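PDB 4F4F: threonine synthase from Brucella melitensis bv. 1, which probably catalyses the pyridoxal-phosphate-dependent conversion of O-phospho-L-homoserine and water to L-threonine and phosphate, the last step of threonine biosynthesis. Local coordinates for residues A101-L106 and I394-A399; G385-P390 and C428-Q433. One frame throughout, in Å; residues are numbered along the deposited sequence.

Contact 1: residues A101-L106 and I394-A399; sequences ANEFVL and IGVKVA
Val-396, on helix 390-402, meets the strand 103-107 through both of its methyls, one for each of two strand side chains. The apolar part is a single methyl-to-methyl approach: CG2 of Val-105 stands 4.4 Å from CG2 of Val-396. This is a loose touch, and the backbones are correspondingly far apart, with the CA atoms of Val-105 and Val-396 at 8.3 Å. The other branch of Val-396, CG1, lies anti to its backbone N (chi1 175°), which directs it to the carboxylate of Glu-103; there OE2 comes within 4.4 Å of CG1, a van der Waals approach and no bond.

The sheet is mixed, and strand 103-107 runs parallel to 409-413 and antiparallel to 96-100. This is an alpha/beta layer, in an enzyme family that belongs to fold type II of the pyridoxal-phosphate enzymes, with helix 390-402 lying on one face of the sheet and leading on to strand 409-413. Val-411 of that strand touches both Val-396 and Ala-399.

The polar part belongs to Glu-103. Its chain is stretched out (chi1 179°, chi2 -171°) and carries the carboxylate up from the strand toward the helix. The two segments exchange no hydrogen bond; instead OE2 receives a hydrogen bond from Thr-99 OG1 on the adjoining strand and forms a salt bridge with Arg-400 NH2, one residue further along the helix. Two partners therefore fix this buried oxygen, one from the sheet and one from the helix, and the arginine would be expected to favour an ionised carboxylate. Helix 370-384 packs against helix 390-402 as well, Thr-376 touching Val-396 and Lys-397, and Thr-373 touching Ile-394.

Contact 2: residues G385-P390 and C428-Q433; sequences GYLLDP and CGVEPQ
Beside the point where Leu-387 meets Cys-428, Val-430 and Pro-432 stands one aromatic ring, that of Tyr-386. At its edge, in the ring plane, lies the methyl CD2 of Leu-388, 3.8 Å from Tyr-386 CE2, and Tyr-386 OH is hydrogen-bonded to Glu-107 OE2.

Leu-387 carries the contact alone on its side, and its two methyls divide the work. CD1 meets the sulfur of Cys-428, 3.7 Å from SG. CD2 touches both of the other partners, 3.9 Å from CB of Pro-432 and 4.0 Å from CG1 of Val-430. Leu-387 and Val-430 reach toward each other tip to tip, whereas Leu-387 crosses Pro-432 at about a right angle. With CG of Leu-387 anti to the backbone N (chi1 -173°), the two methyls extend toward the other loop.

Cys-428 turns SG in between its own backbone N and carbonyl carbon (chi1 69°). From there SG also accepts a weak hydrogen bond from Val-430 N, two residues further on, 3.7 Å away. Val-424 and Pro-417 also touch Leu-387, and Leu-381 of helix 370-384 touches both Cys-428 and Val-430.

Two loops that follow helices meet here, each beginning with a glycine of positive phi, Gly-385 after helix 370-384 and Gly-429 after helix 421-428. The first soon turns into helix 390-402: it is a short loop joining two helices of the alpha/beta layer, with Asp-389 as N-cap of the second.

Contacts 1 and 2 have centres about 16 Å apart, and helix 390-402 joins them: contact 2 includes the loop leading into it, contact 1 its middle. Their segments come in the order 101-106, 385-390, 394-399, 428-433, so the two contacts interleave. They touch where Val-105 CG1 packs on Tyr-386 OH at 3.6 Å, and where Val-396 meets Leu-388. Strand 103-107 of the mixed sheet is covered by helix 390-402, and contact 2 lies at the surface. Distant parts of the sequence, 101-106 and 385-433, thus form one layer beside the cofactor pocket: pyridoxal phosphate lies about 12 Å from the Val-105 side chain, and pocket residue His-391 stands at the start of the shared helix.

Contact 1: residues A101-L106 and I394-A399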
loop_
_atom_site.group_PDB
_atom_site.type_symbol
_atom_site.label_atom_id
_atom_site.label_comp_id
_atom_site.label_asym_id
_atom_site.label_seq_id
_atom_site.Cartn_x
_atom_site.Cartn_y
_atom_site.Cartn_z
ATOM N N ALA A 101 0.979 -27.160 7.296
ATOM C CA ALA A 101 0.355 -28.025 6.311
ATOM C C ALA A 101 -0.591 -27.328 5.339
ATOM O O ALA A 101 -0.660 -27.709 4.186
ATOM C CB ALA A 101 -0.359 -29.181 6.989
ATOM N N ASN A 102 -1.278 -26.281 5.763
ATOM C CA ASN A 102 -2.215 -25.598 4.871
ATOM C C ASN A 102 -2.082 -24.094 4.976
ATOM O O ASN A 102 -3.066 -23.362 4.879
ATOM C CB ASN A 102 -3.610 -26.039 5.277
ATOM C CG ASN A 102 -4.645 -25.757 4.224
ATOM O OD1 ASN A 102 -4.381 -25.838 3.045
ATOM N ND2 ASN A 102 -5.835 -25.465 4.657
ATOM N N GLU A 103 -0.863 -23.626 5.202
ATOM C CA GLU A 103 -0.597 -22.234 5.488
ATOM C C GLU A 103 0.701 -21.833 4.837
ATOM O O GLU A 103 1.712 -22.552 4.960
ATOM C CB GLU A 103 -0.468 -22.036 6.992
ATOM C CG GLU A 103 -0.163 -20.633 7.476
ATOM C CD GLU A 103 0.162 -20.647 8.966
ATOM O OE1 GLU A 103 -0.777 -20.651 9.826
ATOM O OE2 GLU A 103 1.373 -20.704 9.288
ATOM N N PHE A 104 0.671 -20.676 4.173
ATOM C CA PHE A 104 1.790 -20.147 3.412
ATOM C C PHE A 104 1.947 -18.668 3.688
ATOM O O PHE A 104 0.923 -17.964 3.843
ATOM C CB PHE A 104 1.507 -20.338 1.930
ATOM C CG PHE A 104 1.250 -21.768 1.554
ATOM C CD1 PHE A 104 0.014 -22.331 1.757
ATOM C CD2 PHE A 104 2.254 -22.553 1.066
ATOM C CE1 PHE A 104 -0.231 -23.656 1.451
ATOM C CE2 PHE A 104 2.023 -23.891 0.764
ATOM C CZ PHE A 104 0.770 -24.443 0.955
ATOM N N VAL A 105 3.186 -18.173 3.687
ATOM C CA VAL A 105 3.434 -16.753 3.828
ATOM C C VAL A 105 3.827 -16.222 2.442
ATOM O O VAL A 105 4.659 -16.844 1.771
ATOM C CB VAL A 105 4.552 -16.511 4.854
ATOM C CG1 VAL A 105 5.065 -15.112 4.758
ATOM C CG2 VAL A 105 4.023 -16.785 6.275
ATOM N N LEU A 106 3.159 -15.153 1.995
ATOM C CA LEU A 106 3.478 -14.497 0.729
ATOM C C LEU A 106 4.428 -13.347 1.060
ATOM O O LEU A 106 4.043 -12.379 1.716
ATOM C CB LEU A 106 2.237 -13.917 0.046
ATOM C CG LEU A 106 2.443 -13.321 -1.356
ATOM C CD1 LEU A 106 3.081 -14.352 -2.286
ATOM C CD2 LEU A 106 1.084 -12.915 -1.904
ATOM N N ILE A 394 1.476 -10.315 12.990
ATOM C CA ILE A 394 0.062 -9.997 13.192
ATOM C C ILE A 394 -0.799 -10.784 12.232
ATOM O O ILE A 394 -1.751 -11.441 12.642
ATOM C CB ILE A 394 -0.217 -8.473 13.131
ATOM C CG1 ILE A 394 0.444 -7.829 14.366
ATOM C CG2 ILE A 394 -1.731 -8.184 13.117
ATOM C CD1 ILE A 394 0.402 -6.303 14.471
ATOM N N GLY A 395 -0.467 -10.732 10.953
ATOM C CA GLY A 395 -1.130 -11.568 9.973
ATOM C C GLY A 395 -1.223 -13.041 10.324
ATOM O O GLY A 395 -2.293 -13.650 10.177
ATOM N N VAL A 396 -0.121 -13.639 10.757
ATOM C CA VAL A 396 -0.120 -15.080 11.101
ATOM C C VAL A 396 -1.003 -15.344 12.321
ATOM O O VAL A 396 -1.857 -16.218 12.303
ATOM C CB VAL A 396 1.302 -15.642 11.315
ATOM C CG1 VAL A 396 1.250 -17.086 11.786
ATOM C CG2 VAL A 396 2.141 -15.532 10.039
ATOM N N LYS A 397 -0.843 -14.557 13.372
ATOM C CA LYS A 397 -1.684 -14.718 14.558
ATOM C C LYS A 397 -3.194 -14.705 14.202
ATOM O O LYS A 397 -3.975 -15.599 14.606
ATOM C CB LYS A 397 -1.368 -13.611 15.575
ATOM C CG LYS A 397 -2.080 -13.756 16.905
ATOM C CD LYS A 397 -3.458 -13.143 16.984
ATOM C CE LYS A 397 -3.917 -13.072 18.442
ATOM N NZ LYS A 397 -5.234 -12.400 18.592
ATOM N N VAL A 398 -3.606 -13.672 13.481
ATOM C CA VAL A 398 -5.027 -13.485 13.171
ATOM C C VAL A 398 -5.517 -14.562 12.187
ATOM O O VAL A 398 -6.644 -15.065 12.303
ATOM C CB VAL A 398 -5.284 -12.056 12.624
ATOM C CG1 VAL A 398 -6.710 -11.891 12.080
ATOM C CG2 VAL A 398 -4.975 -11.003 13.682
ATOM N N ALA A 399 -4.681 -14.896 11.193
ATOM C CA ALA A 399 -5.001 -15.969 10.236
ATOM C C ALA A 399 -5.336 -17.243 11.009
ATOM O O ALA A 399 -6.318 -17.884 10.722
ATOM C CB ALA A 399 -3.842 -16.229 9.298
#

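Contact 2: residues G385-P390 and C428-Q433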
loop_
_atom_site.group_PDB
_atom_site.type_symbol
_atom_site.label_atom_id
_atom_site.label_comp_id
_atom_site.label_asym_id
_atom_site.label_seq_id
_atom_site.Cartn_x
_atom_site.Cartn_y
_atom_site.Cartn_z
ATOM N N GLY A 385 11.678 -22.376 12.045
ATOM C CA GLY A 385 12.935 -21.767 11.626
ATOM C C GLY A 385 12.730 -20.495 10.802
ATOM O O GLY A 385 13.666 -20.009 10.198
ATOM N N TYR A 386 11.502 -19.981 10.783
ATOM C CA TYR A 386 11.105 -18.862 9.973
ATOM C C TYR A 386 10.903 -17.577 10.787
ATOM O O TYR A 386 10.179 -17.551 11.771
ATOM C CB TYR A 386 9.831 -19.202 9.154
ATOM C CG TYR A 386 9.476 -18.148 8.164
ATOM C CD1 TYR A 386 10.109 -18.082 6.928
ATOM C CD2 TYR A 386 8.540 -17.168 8.458
ATOM C CE1 TYR A 386 9.816 -17.089 6.010
ATOM C CE2 TYR A 386 8.273 -16.141 7.550
ATOM C CZ TYR A 386 8.910 -16.120 6.327
ATOM O OH TYR A 386 8.633 -15.111 5.421
ATOM N N LEU A 387 11.553 -16.495 10.349
ATOM C CA LEU A 387 11.590 -15.261 11.102
ATOM C C LEU A 387 10.622 -14.229 10.499
ATOM O O LEU A 387 10.804 -13.800 9.368
ATOM C CB LEU A 387 12.998 -14.689 11.084
ATOM C CG LEU A 387 13.189 -13.482 11.995
ATOM C CD1 LEU A 387 12.962 -13.819 13.479
ATOM C CD2 LEU A 387 14.590 -12.931 11.749
ATOM N N LEU A 388 9.619 -13.824 11.280
ATOM C CA LEU A 388 8.661 -12.786 10.894
ATOM C C LEU A 388 8.989 -11.414 11.506
ATOM O O LEU A 388 9.415 -11.299 12.661
ATOM C CB LEU A 388 7.255 -13.166 11.380
ATOM C CG LEU A 388 6.597 -14.401 10.775
ATOM C CD1 LEU A 388 5.758 -15.152 11.804
ATOM C CD2 LEU A 388 5.788 -14.011 9.525
ATOM N N ASP A 389 8.696 -10.373 10.736
ATOM C CA ASP A 389 8.603 -9.029 11.274
ATOM C C ASP A 389 7.262 -8.930 12.060
ATOM O O ASP A 389 6.389 -9.821 11.967
ATOM C CB ASP A 389 8.732 -7.969 10.149
ATOM C CG ASP A 389 7.428 -7.262 9.853
ATOM O OD1 ASP A 389 7.282 -6.102 10.262
ATOM O OD2 ASP A 389 6.546 -7.878 9.225
ATOM N N PRO A 390 7.067 -7.846 12.811
ATOM C CA PRO A 390 5.836 -7.735 13.625
ATOM C C PRO A 390 4.528 -7.579 12.833
ATOM O O PRO A 390 3.547 -8.216 13.175
ATOM C CB PRO A 390 6.087 -6.510 14.505
ATOM C CG PRO A 390 7.336 -5.872 14.013
ATOM C CD PRO A 390 8.073 -6.829 13.159
ATOM N N CYS A 428 12.203 -12.469 20.116
ATOM C CA CYS A 428 12.825 -13.787 19.984
ATOM C C CYS A 428 14.318 -13.825 20.149
ATOM O O CYS A 428 14.899 -14.878 20.009
ATOM C CB CYS A 428 12.472 -14.380 18.610
ATOM S SG CYS A 428 13.210 -13.559 17.171
ATOM N N GLY A 429 14.948 -12.687 20.422
ATOM C CA GLY A 429 16.393 -12.645 20.610
ATOM C C GLY A 429 17.254 -12.641 19.363
ATOM O O GLY A 429 18.483 -12.593 19.474
ATOM N N VAL A 430 16.660 -12.722 18.178
ATOM C CA VAL A 430 17.455 -12.703 16.951
ATOM C C VAL A 430 17.599 -11.260 16.456
ATOM O O VAL A 430 16.627 -10.495 16.451
ATOM C CB VAL A 430 16.823 -13.581 15.863
ATOM C CG1 VAL A 430 17.444 -13.292 14.494
ATOM C CG2 VAL A 430 16.959 -15.048 16.241
ATOM N N GLU A 431 18.822 -10.877 16.092
ATOM C CA GLU A 431 19.042 -9.600 15.429
ATOM C C GLU A 431 18.950 -9.917 13.937
ATOM O O GLU A 431 19.841 -10.556 13.407
ATOM C CB GLU A 431 20.416 -9.007 15.793
ATOM C CG GLU A 431 20.681 -7.589 15.275
ATOM C CD GLU A 431 19.594 -6.580 15.600
ATOM O OE1 GLU A 431 19.071 -6.549 16.739
ATOM O OE2 GLU A 431 19.257 -5.788 14.698
ATOM N N PRO A 432 17.860 -9.504 13.266
ATOM C CA PRO A 432 17.716 -9.966 11.873
ATOM C C PRO A 432 18.827 -9.418 10.981
ATOM O O PRO A 432 19.395 -8.393 11.281
ATOM C CB PRO A 432 16.350 -9.441 11.448
ATOM C CG PRO A 432 15.970 -8.410 12.442
ATOM C CD PRO A 432 16.729 -8.672 13.715
ATOM N N GLN A 433 19.137 -10.119 9.902
ATOM C CA GLN A 433 20.204 -9.707 9.001
ATOM C C GLN A 433 19.607 -9.199 7.681
ATOM O O GLN A 433 18.661 -9.790 7.127
ATOM C CB GLN A 433 21.170 -10.868 8.767
#